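Local coordinates for protein pectinesterase A (Erwinia chrysanthemi, PDB 2NTP) that hydrolyses the methyl esters of pectin's polygalacturonate chains, releasing methanol, the first step in maceration and soft-rotting of plant tissue, at residues T3-V8 with P34-I39; T51-H56 with I93-F98; V131-T136 with D154-S159; G139-F144 with G335-T340. All blocks are in the same frame, centred on the assembly; numbering follows the deposited sequence.

Interaction 1: T3-V8 with P34-I39; sequences TYNAVV and PFVILI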
loop_
_atom_site.group_PDB
_atom_site.type_symbol
_atom_site.label_atom_id
_atom_site.label_comp_id
_atom_site.label_asym_id
_atom_site.label_seq_id
_atom_site.Cartn_x
_atom_site.Cartn_y
_atom_site.Cartn_z
ATOM N N THR A 3 -1.777 25.670 13.246
ATOM C CA THR A 3 -1.045 25.504 14.504
ATOM C C THR A 3 -0.855 24.022 14.847
ATOM O O THR A 3 -1.616 23.168 14.381
ATOM C CB THR A 3 -1.735 26.262 15.677
ATOM O OG1 THR A 3 -0.971 26.098 16.879
ATOM C CG2 THR A 3 -3.163 25.760 15.907
ATOM N N TYR A 4 0.163 23.725 15.655
ATOM C CA TYR A 4 0.462 22.346 16.044
ATOM C C TYR A 4 0.184 22.088 17.523
ATOM O O TYR A 4 0.554 22.890 18.386
ATOM C CB TYR A 4 1.911 21.978 15.701
ATOM C CG TYR A 4 2.276 22.200 14.249
ATOM C CD1 TYR A 4 1.800 21.346 13.251
ATOM C CD2 TYR A 4 3.093 23.263 13.872
ATOM C CE1 TYR A 4 2.128 21.553 11.914
ATOM C CE2 TYR A 4 3.428 23.476 12.540
ATOM C CZ TYR A 4 2.943 22.618 11.568
ATOM O OH TYR A 4 3.274 22.827 10.250
ATOM N N ASN A 5 -0.475 20.967 17.799
ATOM C CA ASN A 5 -0.757 20.539 19.165
ATOM C C ASN A 5 0.466 19.930 19.847
ATOM O O ASN A 5 0.624 20.035 21.063
ATOM C CB ASN A 5 -1.902 19.528 19.181
ATOM C CG ASN A 5 -3.207 20.112 18.678
ATOM O OD1 ASN A 5 -3.554 19.960 17.509
ATOM N ND2 ASN A 5 -3.935 20.789 19.561
ATOM N N ALA A 6 1.317 19.285 19.052
ATOM C CA ALA A 6 2.553 18.680 19.543
ATOM C C ALA A 6 3.636 18.734 18.473
ATOM O O ALA A 6 3.332 18.754 17.278
ATOM C CB ALA A 6 2.305 17.243 19.975
ATOM N N VAL A 7 4.894 18.768 18.906
ATOM C CA VAL A 7 6.038 18.756 17.991
ATOM C C VAL A 7 7.004 17.639 18.386
ATOM O O VAL A 7 7.299 17.456 19.568
ATOM C CB VAL A 7 6.780 20.125 17.953
ATOM C CG1 VAL A 7 7.937 20.095 16.960
ATOM C CG2 VAL A 7 5.819 21.255 17.592
ATOM N N VAL A 8 7.471 16.890 17.389
ATOM C CA VAL A 8 8.471 15.841 17.584
ATOM C C VAL A 8 9.780 16.276 16.928
ATOM O O VAL A 8 9.778 16.759 15.795
ATOM C CB VAL A 8 8.007 14.480 16.986
ATOM C CG1 VAL A 8 9.010 13.374 17.291
ATOM C CG2 VAL A 8 6.650 14.089 17.522
ATOM N N PRO A 34 -9.636 17.660 16.433
ATOM C CA PRO A 34 -8.402 17.511 15.650
ATOM C C PRO A 34 -7.138 17.611 16.508
ATOM O O PRO A 34 -7.052 18.461 17.400
ATOM C CB PRO A 34 -8.469 18.669 14.645
ATOM C CG PRO A 34 -9.472 19.618 15.196
ATOM C CD PRO A 34 -10.452 18.795 15.962
ATOM N N PHE A 35 -6.185 16.718 16.252
ATOM C CA PHE A 35 -4.887 16.756 16.920
ATOM C C PHE A 35 -3.802 16.658 15.860
ATOM O O PHE A 35 -3.733 15.666 15.128
ATOM C CB PHE A 35 -4.766 15.612 17.931
ATOM C CG PHE A 35 -3.648 15.792 18.924
ATOM C CD1 PHE A 35 -3.834 16.573 20.064
ATOM C CD2 PHE A 35 -2.411 15.182 18.726
ATOM C CE1 PHE A 35 -2.809 16.747 20.989
ATOM C CE2 PHE A 35 -1.376 15.352 19.649
ATOM C CZ PHE A 35 -1.579 16.138 20.781
ATOM N N VAL A 36 -2.973 17.695 15.779
ATOM C CA VAL A 36 -1.986 17.841 14.709
ATOM C C VAL A 36 -0.570 17.820 15.275
ATOM O O VAL A 36 -0.228 18.612 16.159
ATOM C CB VAL A 36 -2.214 19.143 13.903
ATOM C CG1 VAL A 36 -1.345 19.176 12.650
ATOM C CG2 VAL A 36 -3.695 19.299 13.546
ATOM N N ILE A 37 0.249 16.908 14.750
ATOM C CA ILE A 37 1.619 16.728 15.220
ATOM C C ILE A 37 2.626 17.056 14.119
ATOM O O ILE A 37 2.567 16.491 13.019
ATOM C CB ILE A 37 1.850 15.284 15.735
ATOM C CG1 ILE A 37 0.841 14.947 16.836
ATOM C CG2 ILE A 37 3.296 15.108 16.232
ATOM C CD1 ILE A 37 0.746 13.462 17.182
ATOM N N LEU A 38 3.537 17.980 14.414
ATOM C CA LEU A 38 4.638 18.276 13.511
ATOM C C LEU A 38 5.791 17.350 13.852
ATOM O O LEU A 38 6.165 17.215 15.022
ATOM C CB LEU A 38 5.079 19.743 13.611
ATOM C CG LEU A 38 6.283 20.189 12.766
ATOM C CD1 LEU A 38 5.996 20.148 11.262
ATOM C CD2 LEU A 38 6.747 21.589 13.182
ATOM N N ILE A 39 6.330 16.693 12.831
ATOM C CA ILE A 39 7.483 15.815 13.000
ATOM C C ILE A 39 8.682 16.411 12.260
ATOM O O ILE A 39 8.717 16.426 11.031
ATOM C CB ILE A 39 7.180 14.378 12.489
ATOM C CG1 ILE A 39 5.946 13.799 13.194
ATOM C CG2 ILE A 39 8.390 13.471 12.686
ATOM C CD1 ILE A 39 5.354 12.556 12.512
#

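Interaction 2: T51-H56 with I93-F98; sequences TRNNLH and ISAKDF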
loop_
_atom_site.group_PDB
_atom_site.type_symbol
_atom_site.label_atom_id
_atom_site.label_comp_id
_atom_site.label_asym_id
_atom_site.label_seq_id
_atom_site.Cartn_x
_atom_site.Cartn_y
_atom_site.Cartn_z
ATOM N N THR A 51 -5.353 4.734 16.813
ATOM C CA THR A 51 -6.706 4.362 17.223
ATOM C C THR A 51 -7.548 5.583 17.569
ATOM O O THR A 51 -8.739 5.456 17.856
ATOM C CB THR A 51 -6.700 3.402 18.436
ATOM O OG1 THR A 51 -6.004 4.017 19.527
ATOM C CG2 THR A 51 -6.031 2.078 18.069
ATOM N N ARG A 52 -6.922 6.754 17.553
ATOM C CA ARG A 52 -7.622 8.000 17.824
ATOM C C ARG A 52 -8.094 8.645 16.529
ATOM O O ARG A 52 -7.308 8.864 15.602
ATOM C CB ARG A 52 -6.736 8.974 18.591
ATOM C CG ARG A 52 -7.516 10.134 19.200
ATOM C CD ARG A 52 -6.588 11.246 19.610
ATOM N NE ARG A 52 -7.295 12.356 20.244
ATOM C CZ ARG A 52 -7.918 13.331 19.585
ATOM N NH1 ARG A 52 -7.952 13.340 18.256
ATOM N NH2 ARG A 52 -8.518 14.304 20.260
ATOM N N ASN A 53 -9.388 8.951 16.489
ATOM C CA ASN A 53 -9.991 9.652 15.360
ATOM C C ASN A 53 -9.463 11.076 15.230
ATOM O O ASN A 53 -9.125 11.711 16.233
ATOM C CB ASN A 53 -11.515 9.690 15.510
ATOM C CG ASN A 53 -12.160 8.313 15.397
ATOM O OD1 ASN A 53 -11.640 7.409 14.739
ATOM N ND2 ASN A 53 -13.316 8.156 16.032
ATOM N N ASN A 54 -9.399 11.570 13.990
ATOM C CA ASN A 54 -9.050 12.967 13.714
ATOM C C ASN A 54 -7.614 13.322 14.127
ATOM O O ASN A 54 -7.339 14.432 14.595
ATOM C CB ASN A 54 -10.073 13.898 14.393
ATOM C CG ASN A 54 -10.344 15.176 13.609
ATOM O OD1 ASN A 54 -9.717 15.459 12.585
ATOM N ND2 ASN A 54 -11.295 15.962 14.102
ATOM N N LEU A 55 -6.709 12.355 13.967
ATOM C CA LEU A 55 -5.283 12.566 14.224
ATOM C C LEU A 55 -4.567 12.853 12.916
ATOM O O LEU A 55 -4.873 12.230 11.891
ATOM C CB LEU A 55 -4.656 11.348 14.910
ATOM C CG LEU A 55 -3.133 11.418 15.102
ATOM C CD1 LEU A 55 -2.756 12.432 16.185
ATOM C CD2 LEU A 55 -2.556 10.054 15.402
ATOM N N HIS A 56 -3.623 13.792 12.964
ATOM C CA HIS A 56 -2.940 14.298 11.767
ATOM C C HIS A 56 -1.447 14.485 12.007
ATOM O O HIS A 56 -1.037 15.154 12.961
ATOM C CB HIS A 56 -3.593 15.601 11.302
ATOM C CG HIS A 56 -5.083 15.512 11.211
ATOM N ND1 HIS A 56 -5.733 15.048 10.087
ATOM C CD2 HIS A 56 -6.048 15.770 12.124
ATOM C CE1 HIS A 56 -7.034 15.053 10.302
ATOM N NE2 HIS A 56 -7.251 15.472 11.536
ATOM N N ILE A 93 -3.321 2.082 10.619
ATOM C CA ILE A 93 -4.372 3.087 10.822
ATOM C C ILE A 93 -5.691 2.390 11.117
ATOM O O ILE A 93 -6.278 1.755 10.232
ATOM C CB ILE A 93 -4.546 4.040 9.597
ATOM C CG1 ILE A 93 -3.211 4.657 9.160
ATOM C CG2 ILE A 93 -5.603 5.116 9.899
ATOM C CD1 ILE A 93 -2.516 5.514 10.214
ATOM N N SER A 94 -6.133 2.498 12.370
ATOM C CA SER A 94 -7.371 1.874 12.841
ATOM C C SER A 94 -8.282 2.936 13.450
ATOM O O SER A 94 -8.898 2.725 14.502
ATOM C CB SER A 94 -7.066 0.792 13.878
ATOM O OG SER A 94 -6.353 -0.281 13.289
ATOM N N ALA A 95 -8.331 4.085 12.786
ATOM C CA ALA A 95 -9.160 5.205 13.213
ATOM C C ALA A 95 -9.632 5.962 11.980
ATOM O O ALA A 95 -9.122 5.755 10.874
ATOM C CB ALA A 95 -8.380 6.122 14.130
ATOM N N LYS A 96 -10.611 6.839 12.178
ATOM C CA LYS A 96 -11.185 7.615 11.090
ATOM C C LYS A 96 -10.545 8.989 10.996
ATOM O O LYS A 96 -10.015 9.503 11.977
ATOM C CB LYS A 96 -12.694 7.763 11.291
ATOM C CG LYS A 96 -13.440 6.455 11.176
ATOM C CD LYS A 96 -14.908 6.624 11.478
ATOM C CE LYS A 96 -15.627 5.290 11.358
ATOM N NZ LYS A 96 -14.992 4.252 12.218
ATOM N N ASP A 97 -10.602 9.569 9.797
ATOM C CA ASP A 97 -10.153 10.944 9.542
ATOM C C ASP A 97 -8.694 11.199 9.904
ATOM O O ASP A 97 -8.342 12.271 10.404
ATOM C CB ASP A 97 -11.099 11.948 10.209
ATOM C CG ASP A 97 -12.513 11.837 9.682
ATOM O OD1 ASP A 97 -12.703 11.947 8.452
ATOM O OD2 ASP A 97 -13.435 11.628 10.491
ATOM N N PHE A 98 -7.853 10.200 9.637
ATOM C CA PHE A 98 -6.412 10.336 9.780
ATOM C C PHE A 98 -5.847 11.019 8.547
ATOM O O PHE A 98 -6.328 10.787 7.439
ATOM C CB PHE A 98 -5.752 8.957 9.930
ATOM C CG PHE A 98 -4.244 9.011 9.984
ATOM C CD1 PHE A 98 -3.594 9.331 11.176
ATOM C CD2 PHE A 98 -3.472 8.766 8.841
ATOM C CE1 PHE A 98 -2.201 9.400 11.235
ATOM C CE2 PHE A 98 -2.075 8.839 8.891
ATOM C CZ PHE A 98 -1.439 9.152 10.088
HETATM O O HOH W 1 -10.975 3.181 16.450
HETATM O O HOH W 2 -7.162 9.465 12.930
#

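Interaction 3: V131-T136 with D154-S159; sequences VALYVT and DTLYVS. With ADA (alpha-D-galactopyranuronic acid), chain C; ADA (alpha-D-galactopyranuronic acid), chain B.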
loop_
_atom_site.group_PDB
_atom_site.type_symbol
_atom_site.label_atom_id
_atom_site.label_comp_id
_atom_site.label_asym_id
_atom_site.label_seq_id
_atom_site.Cartn_x
_atom_site.Cartn_y
_atom_site.Cartn_z
ATOM N N VAL A 131 4.841 -5.040 5.437
ATOM C CA VAL A 131 3.972 -3.895 5.174
ATOM C C VAL A 131 4.540 -2.592 5.747
ATOM O O VAL A 131 4.981 -2.558 6.891
ATOM C CB VAL A 131 2.560 -4.160 5.746
ATOM C CG1 VAL A 131 1.635 -2.970 5.491
ATOM C CG2 VAL A 131 1.961 -5.434 5.153
ATOM N N ALA A 132 4.520 -1.525 4.946
ATOM C CA ALA A 132 4.898 -0.196 5.431
ATOM C C ALA A 132 3.703 0.489 6.094
ATOM O O ALA A 132 3.803 0.985 7.217
ATOM C CB ALA A 132 5.454 0.671 4.286
ATOM N N LEU A 133 2.570 0.482 5.395
ATOM C CA LEU A 133 1.350 1.136 5.854
ATOM C C LEU A 133 0.145 0.228 5.673
ATOM O O LEU A 133 -0.063 -0.336 4.592
ATOM C CB LEU A 133 1.145 2.439 5.076
ATOM C CG LEU A 133 -0.133 3.247 5.297
ATOM C CD1 LEU A 133 -0.214 3.763 6.736
ATOM C CD2 LEU A 133 -0.161 4.404 4.289
ATOM N N TYR A 134 -0.650 0.107 6.731
ATOM C CA TYR A 134 -1.841 -0.729 6.735
ATOM C C TYR A 134 -3.004 0.141 7.179
ATOM O O TYR A 134 -2.984 0.689 8.275
ATOM C CB TYR A 134 -1.639 -1.907 7.697
ATOM C CG TYR A 134 -2.813 -2.850 7.922
ATOM C CD1 TYR A 134 -3.797 -3.051 6.951
ATOM C CD2 TYR A 134 -2.906 -3.585 9.109
ATOM C CE1 TYR A 134 -4.854 -3.940 7.171
ATOM C CE2 TYR A 134 -3.946 -4.469 9.328
ATOM C CZ TYR A 134 -4.914 -4.641 8.365
ATOM O OH TYR A 134 -5.948 -5.525 8.603
ATOM N N VAL A 135 -3.987 0.303 6.298
ATOM C CA VAL A 135 -5.239 0.958 6.663
ATOM C C VAL A 135 -6.239 -0.165 6.890
ATOM O O VAL A 135 -6.520 -0.938 5.973
ATOM C CB VAL A 135 -5.732 1.932 5.557
ATOM C CG1 VAL A 135 -7.007 2.654 6.007
ATOM C CG2 VAL A 135 -4.653 2.948 5.211
ATOM N N THR A 136 -6.758 -0.273 8.114
ATOM C CA THR A 136 -7.579 -1.428 8.504
ATOM C C THR A 136 -9.064 -1.216 8.211
ATOM O O THR A 136 -9.459 -0.168 7.711
ATOM C CB THR A 136 -7.420 -1.776 10.006
ATOM O OG1 THR A 136 -8.127 -0.816 10.807
ATOM C CG2 THR A 136 -5.954 -1.798 10.404
ATOM N N ASP A 154 4.253 -6.398 -0.490
ATOM C CA ASP A 154 3.100 -5.958 0.320
ATOM C C ASP A 154 3.289 -4.584 1.002
ATOM O O ASP A 154 2.833 -4.355 2.126
ATOM C CB ASP A 154 2.728 -7.037 1.369
ATOM C CG ASP A 154 1.969 -8.217 0.769
ATOM O OD1 ASP A 154 1.986 -8.388 -0.468
ATOM O OD2 ASP A 154 1.347 -8.982 1.538
ATOM N N THR A 155 3.939 -3.655 0.308
ATOM C CA THR A 155 4.215 -2.327 0.883
ATOM C C THR A 155 2.988 -1.625 1.487
ATOM O O THR A 155 3.042 -1.156 2.623
ATOM C CB THR A 155 4.867 -1.412 -0.169
ATOM O OG1 THR A 155 6.037 -2.065 -0.683
ATOM C CG2 THR A 155 5.253 -0.049 0.445
ATOM N N LEU A 156 1.902 -1.560 0.717
ATOM C CA LEU A 156 0.685 -0.848 1.120
ATOM C C LEU A 156 -0.526 -1.775 1.173
ATOM O O LEU A 156 -0.940 -2.327 0.148
ATOM C CB LEU A 156 0.405 0.321 0.175
ATOM C CG LEU A 156 -0.903 1.082 0.435
ATOM C CD1 LEU A 156 -0.959 1.656 1.862
ATOM C CD2 LEU A 156 -1.094 2.189 -0.608
ATOM N N TYR A 157 -1.088 -1.907 2.372
ATOM C CA TYR A 157 -2.228 -2.780 2.643
ATOM C C TYR A 157 -3.420 -1.863 2.896
ATOM O O TYR A 157 -3.499 -1.226 3.941
ATOM C CB TYR A 157 -1.928 -3.624 3.893
ATOM C CG TYR A 157 -2.847 -4.811 4.180
ATOM C CD1 TYR A 157 -4.037 -5.015 3.475
ATOM C CD2 TYR A 157 -2.516 -5.729 5.182
ATOM C CE1 TYR A 157 -4.872 -6.108 3.762
ATOM C CE2 TYR A 157 -3.341 -6.814 5.476
ATOM C CZ TYR A 157 -4.507 -7.002 4.763
ATOM O OH TYR A 157 -5.315 -8.079 5.062
ATOM N N VAL A 158 -4.323 -1.765 1.924
ATOM C CA VAL A 158 -5.505 -0.917 2.056
ATOM C C VAL A 158 -6.775 -1.759 2.203
ATOM O O VAL A 158 -7.233 -2.379 1.246
ATOM C CB VAL A 158 -5.632 0.107 0.885
ATOM C CG1 VAL A 158 -4.703 1.302 1.111
ATOM C CG2 VAL A 158 -5.336 -0.551 -0.462
ATOM N N SER A 159 -7.322 -1.781 3.418
ATOM C CA SER A 159 -8.547 -2.526 3.713
ATOM C C SER A 159 -9.666 -1.578 4.160
ATOM O O SER A 159 -9.437 -0.389 4.336
ATOM C CB SER A 159 -8.262 -3.576 4.793
ATOM O OG SER A 159 -9.354 -4.465 4.964
HETATM C C1 ADA C . 2.359 -14.913 -1.197
HETATM C C2 ADA C . 1.122 -15.708 -0.788
HETATM C C3 ADA C . -0.127 -15.088 -1.418
HETATM C C4 ADA C . -0.201 -13.596 -1.084
HETATM C C5 ADA C . 1.080 -12.910 -1.566
HETATM C C6 ADA C . 1.117 -11.430 -1.282
HETATM O O2 ADA C . 1.282 -17.070 -1.203
HETATM O O3 ADA C . -1.298 -15.776 -0.957
HETATM O O4 ADA C . -0.295 -13.432 0.336
HETATM O O5 ADA C . 2.193 -13.524 -0.898
HETATM O O6B ADA C . 0.123 -10.701 -1.523
HETATM O O6A ADA C . 2.184 -10.981 -0.816
HETATM C C1 ADA B . -3.889 -14.067 4.929
HETATM C C2 ADA B . -5.326 -13.547 5.002
HETATM C C3 ADA B . -5.347 -12.038 5.257
HETATM C C4 ADA B . -4.486 -11.672 6.471
HETATM C C5 ADA B . -3.081 -12.247 6.293
HETATM C C6 ADA B . -2.202 -11.960 7.480
HETATM O O2 ADA B . -5.976 -13.846 3.766
HETATM O O3 ADA B . -6.699 -11.574 5.419
HETATM O O4 ADA B . -5.045 -12.217 7.675
HETATM O O5 ADA B . -3.160 -13.667 6.095
HETATM O O6B ADA B . -2.203 -10.812 7.976
HETATM O O6A ADA B . -1.496 -12.888 7.925
HETATM O O HOH W 3 -5.440 -8.365 7.762
#

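Interaction 4: G139-F144 with G335-T340; sequences GDRAYF and GDWTPT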
loop_
_atom_site.group_PDB
_atom_site.type_symbol
_atom_site.label_atom_id
_atom_site.label_comp_id
_atom_site.label_asym_id
_atom_site.label_seq_id
_atom_site.Cartn_x
_atom_site.Cartn_y
_atom_site.Cartn_z
ATOM N N GLY A 139 -10.383 1.834 9.584
ATOM C CA GLY A 139 -9.925 3.022 8.909
ATOM C C GLY A 139 -10.953 3.396 7.866
ATOM O O GLY A 139 -11.402 2.554 7.067
ATOM N N ASP A 140 -11.363 4.654 7.912
ATOM C CA ASP A 140 -12.119 5.262 6.832
ATOM C C ASP A 140 -11.705 6.720 6.768
ATOM O O ASP A 140 -11.422 7.334 7.796
ATOM C CB ASP A 140 -13.632 5.137 7.061
ATOM C CG ASP A 140 -14.451 5.608 5.865
ATOM O OD1 ASP A 140 -13.947 5.566 4.716
ATOM O OD2 ASP A 140 -15.615 6.021 6.071
ATOM N N ARG A 141 -11.661 7.255 5.553
ATOM C CA ARG A 141 -11.297 8.647 5.309
ATOM C C ARG A 141 -9.864 8.941 5.767
ATOM O O ARG A 141 -9.627 9.853 6.560
ATOM C CB ARG A 141 -12.322 9.602 5.955
ATOM C CG ARG A 141 -13.770 9.330 5.531
ATOM C CD ARG A 141 -14.749 10.363 6.104
ATOM N NE ARG A 141 -14.739 10.388 7.567
ATOM C CZ ARG A 141 -15.540 9.666 8.350
ATOM N NH1 ARG A 141 -16.443 8.846 7.828
ATOM N NH2 ARG A 141 -15.438 9.764 9.669
ATOM N N ALA A 142 -8.919 8.143 5.258
ATOM C CA ALA A 142 -7.495 8.320 5.530
ATOM C C ALA A 142 -6.826 9.007 4.344
ATOM O O ALA A 142 -6.934 8.539 3.211
ATOM C CB ALA A 142 -6.831 6.973 5.810
ATOM N N TYR A 143 -6.123 10.102 4.616
ATOM C CA TYR A 143 -5.586 10.964 3.562
ATOM C C TYR A 143 -4.073 11.063 3.672
ATOM O O TYR A 143 -3.542 11.413 4.725
ATOM C CB TYR A 143 -6.238 12.347 3.687
ATOM C CG TYR A 143 -5.852 13.416 2.674
ATOM C CD1 TYR A 143 -5.316 13.100 1.417
ATOM C CD2 TYR A 143 -6.073 14.760 2.974
ATOM C CE1 TYR A 143 -4.978 14.115 0.499
ATOM C CE2 TYR A 143 -5.755 15.765 2.070
ATOM C CZ TYR A 143 -5.209 15.442 0.840
ATOM O OH TYR A 143 -4.909 16.460 -0.039
ATOM N N PHE A 144 -3.386 10.753 2.577
ATOM C CA PHE A 144 -1.927 10.795 2.549
ATOM C C PHE A 144 -1.471 11.702 1.419
ATOM O O PHE A 144 -1.673 11.383 0.251
ATOM C CB PHE A 144 -1.365 9.378 2.394
ATOM C CG PHE A 144 -1.843 8.436 3.457
ATOM C CD1 PHE A 144 -3.068 7.780 3.320
ATOM C CD2 PHE A 144 -1.093 8.240 4.614
ATOM C CE1 PHE A 144 -3.534 6.920 4.321
ATOM C CE2 PHE A 144 -1.549 7.386 5.617
ATOM C CZ PHE A 144 -2.776 6.729 5.468
ATOM N N GLY A 335 -17.131 9.542 -2.752
ATOM C CA GLY A 335 -18.477 9.865 -2.288
ATOM C C GLY A 335 -18.550 11.184 -1.546
ATOM O O GLY A 335 -18.066 12.213 -2.037
ATOM N N ASP A 336 -19.141 11.152 -0.352
ATOM C CA ASP A 336 -19.363 12.374 0.424
ATOM C C ASP A 336 -18.126 12.887 1.177
ATOM O O ASP A 336 -18.215 13.851 1.944
ATOM C CB ASP A 336 -20.582 12.237 1.364
ATOM C CG ASP A 336 -20.383 11.213 2.490
ATOM O OD1 ASP A 336 -19.278 10.654 2.658
ATOM O OD2 ASP A 336 -21.363 10.972 3.232
ATOM N N TRP A 337 -16.979 12.247 0.957
ATOM C CA TRP A 337 -15.755 12.639 1.640
ATOM C C TRP A 337 -14.852 13.487 0.753
ATOM O O TRP A 337 -14.440 13.056 -0.327
ATOM C CB TRP A 337 -14.995 11.408 2.160
ATOM C CG TRP A 337 -13.656 11.735 2.769
ATOM C CD1 TRP A 337 -13.387 12.702 3.699
ATOM C CD2 TRP A 337 -12.407 11.083 2.498
ATOM N NE1 TRP A 337 -12.047 12.699 4.013
ATOM C CE2 TRP A 337 -11.425 11.712 3.294
ATOM C CE3 TRP A 337 -12.023 10.025 1.659
ATOM C CZ2 TRP A 337 -10.082 11.323 3.277
ATOM C CZ3 TRP A 337 -10.686 9.637 1.642
ATOM C CH2 TRP A 337 -9.732 10.287 2.444
ATOM N N THR A 338 -14.546 14.693 1.226
ATOM C CA THR A 338 -13.548 15.546 0.594
ATOM C C THR A 338 -12.306 15.572 1.484
ATOM O O THR A 338 -12.330 16.169 2.568
ATOM C CB THR A 338 -14.073 16.983 0.379
ATOM O OG1 THR A 338 -15.268 16.942 -0.410
ATOM C CG2 THR A 338 -13.027 17.839 -0.331
ATOM N N PRO A 339 -11.224 14.897 1.047
ATOM C CA PRO A 339 -9.990 14.889 1.830
ATOM C C PRO A 339 -9.466 16.304 2.045
ATOM O O PRO A 339 -9.288 17.057 1.084
ATOM C CB PRO A 339 -9.020 14.080 0.957
ATOM C CG PRO A 339 -9.904 13.229 0.102
ATOM C CD PRO A 339 -11.103 14.090 -0.181
ATOM N N THR A 340 -9.260 16.667 3.307
ATOM C CA THR A 340 -8.669 17.963 3.644
ATOM C C THR A 340 -7.606 17.812 4.724
ATOM O O THR A 340 -7.686 16.918 5.577
ATOM C CB THR A 340 -9.723 18.992 4.127
ATOM O OG1 THR A 340 -10.329 18.530 5.336
ATOM C CG2 THR A 340 -10.801 19.223 3.076
#

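Interaction 1: T3-V8 with P34-I39
Strand 6-8 runs parallel to strand 35-39, their short axes 4.6 Å apart at closest and 24° from aligned, with Ala6 abreast of Ile37, Val7 of Leu38 and Val8 of Ile39. Leu38 is gripped at both its N-H and its C=O: its N donates to Ala6 O, and its O takes Val8 N at 2.7 Å, nearly along the C=O axis. Ahead of the strand Asn5 continues the pairing with its side chain. Its OD1 receives Val36 N on a lone pair at 2.9 Å while its own N donates to Val36 O, so the amide fills in for a backbone carbonyl. These are the two strands of a beta-alpha-beta unit, and strand 6-8 forms one edge of the long parallel sheet of the right-handed beta-helix. Helix 21-26, the crossover, lies on the face bearing Val8, Ile37 and Ile39, where Val8 CG2 meets Ile37 CG2 at 3.7 Å. Leu38 CB makes a CH-pi contact over the centre of the Tyr4 ring, and on that same face CD1 reaches toward CZ and CD2 toward CE2. Asn5 CB lies likewise over Phe35, closest to CE1 at 3.4 Å, its amide plane turned 17° from the ring.

Interaction 2: T51-H56 with I93-F98
Lys96 O is held by two donors, Asn54 N at 3.0 Å in the carbonyl plane and a water. The same water also donates to Arg52 O and accepts from Leu55 N, so it links three backbone groups of the two segments. One residue back, Asn53 turns its CG beside its own backbone N (chi1 -67°), which brings OD1 to Lys96 N at 2.8 Å. The N-H points almost straight at the oxygen, 173°, but from above the amide plane. Beyond this bond the Asn53 and Lys96 side chains run alongside each other. Ala95 CB presses on Arg52 O at 3.3 Å. Asn54 and Asp97 both have positive phi, so the two segments turn in step. Behind the turn His56 NE2 donates to Asn54 OD1 at 2.7 Å, in the ring plane and on a lone pair; with ND1 bonded to Ser99 OG, the imidazole is fixed at both nitrogens. Leu55 O lies 3.2 Å from Phe98 CA, and Leu55 CD2 reaches Phe98 CE1. These matching bends stack where successive coils of the beta-helix turn a corner, segment 93-98 leading from strand 91-93 into strand 99-101 and segment 51-56 from strand 48-50 into strand 55-59.

Interaction 3: V131-T136 with D154-S159
Asp154, the proton donor of the active site, brings OD1 to within 2.6 Å of O6A of a bound galacturonate; two oxygens this close suggest that one of the acid groups is protonated and donates to the other. Its CB rests against Val131 CG2, and its backbone O takes a CA-H...O contact from Val131 CA. The next carbonyl, Thr155 O, takes two amides, Ala132 N at 2.8 Å on a lone pair and Leu133 N at 3.3 Å nearly along the C=O axis. From there strands 133-135 and 156-158 run parallel, only 2° apart: Tyr157 N donates to Leu133 O almost straight, Val135 N to Tyr157 O, and Ser159 N to Val135 O. Tyr134 and Tyr157 point the same way in an offset stack, centroids 4.3 Å apart and planes at 19°. Thr136 CG2 lies on the other face of Tyr134. One water joins the two hydroxyls, 3.0 Å from Tyr134 OH and 2.7 Å from Tyr157 OH. On the reverse face Leu156 CD1 reaches Leu133 CD2. Stacked like residues on adjacent coils are a hallmark of the parallel beta-helix; here the stack backs Tyr157, which with Asp154 belongs to the glycan pocket of this pectin methylesterase.

Interaction 4: G139-F144 with G335-T340
Trp337 lays its indole flat against Arg141, backbone and aliphatic chain together. Arg141 CA stands over the six-membered ring, 3.5 Å from its centroid and 9° off the normal; CB comes down on CE2 at 3.5 Å, and CG and CD follow along the five-membered ring to CD1. The arginine chain then bends at chi3, leaving the guanidinium plane 69° from the ring, so the contact is made by CH groups and not by a stacked cation. The charged end is held elsewhere, NE in a salt bridge with Asp97. At the rim of the indole Ala142 O approaches CH2 at 3.4 Å, near the ring plane. Pro339 CG lies on the opposite face, so the indole is sandwiched between Arg141 and Pro339 of its own segment. Pro339 CB in turn sits over the centre of the Tyr143 ring, 3.6 Å from the centroid, in a second CH-pi contact. In this way the C-terminal tail, leaving helix 330-334, crosses the outside of the beta-helix at the start of strand 142-145. With the Asp336-Arg162 salt bridge as a polar tie nearby, this part of the tail is probably held to 139-144 by shape and dispersion more than by directional bonds.

In the fold
The four contacts step along a right-handed parallel beta-helix. Interactions 1, 2 and 3 follow in series along the chain; the segments of 3 and 4 alternate, the last belonging to the C-terminal tail. Interactions 1, 2 and 4 all reach the long parallel sheet, in which strands 35-39, 55-59, 99-101 and 142-145 are successive neighbours. Centres of 1 and 2 are 14 Å apart, of 2 and 4 11 Å. Interaction 2 touches both neighbours: Ile93 pairs with 131-136, and Asp97 and Phe98 reach 139-144. Phe144 packs on Leu133 and Val135, joining 3 to 4. Catalytic Asp154 thus sits beside the sheet of strands 133-135 and 156-158, the tail outside strand 142-145.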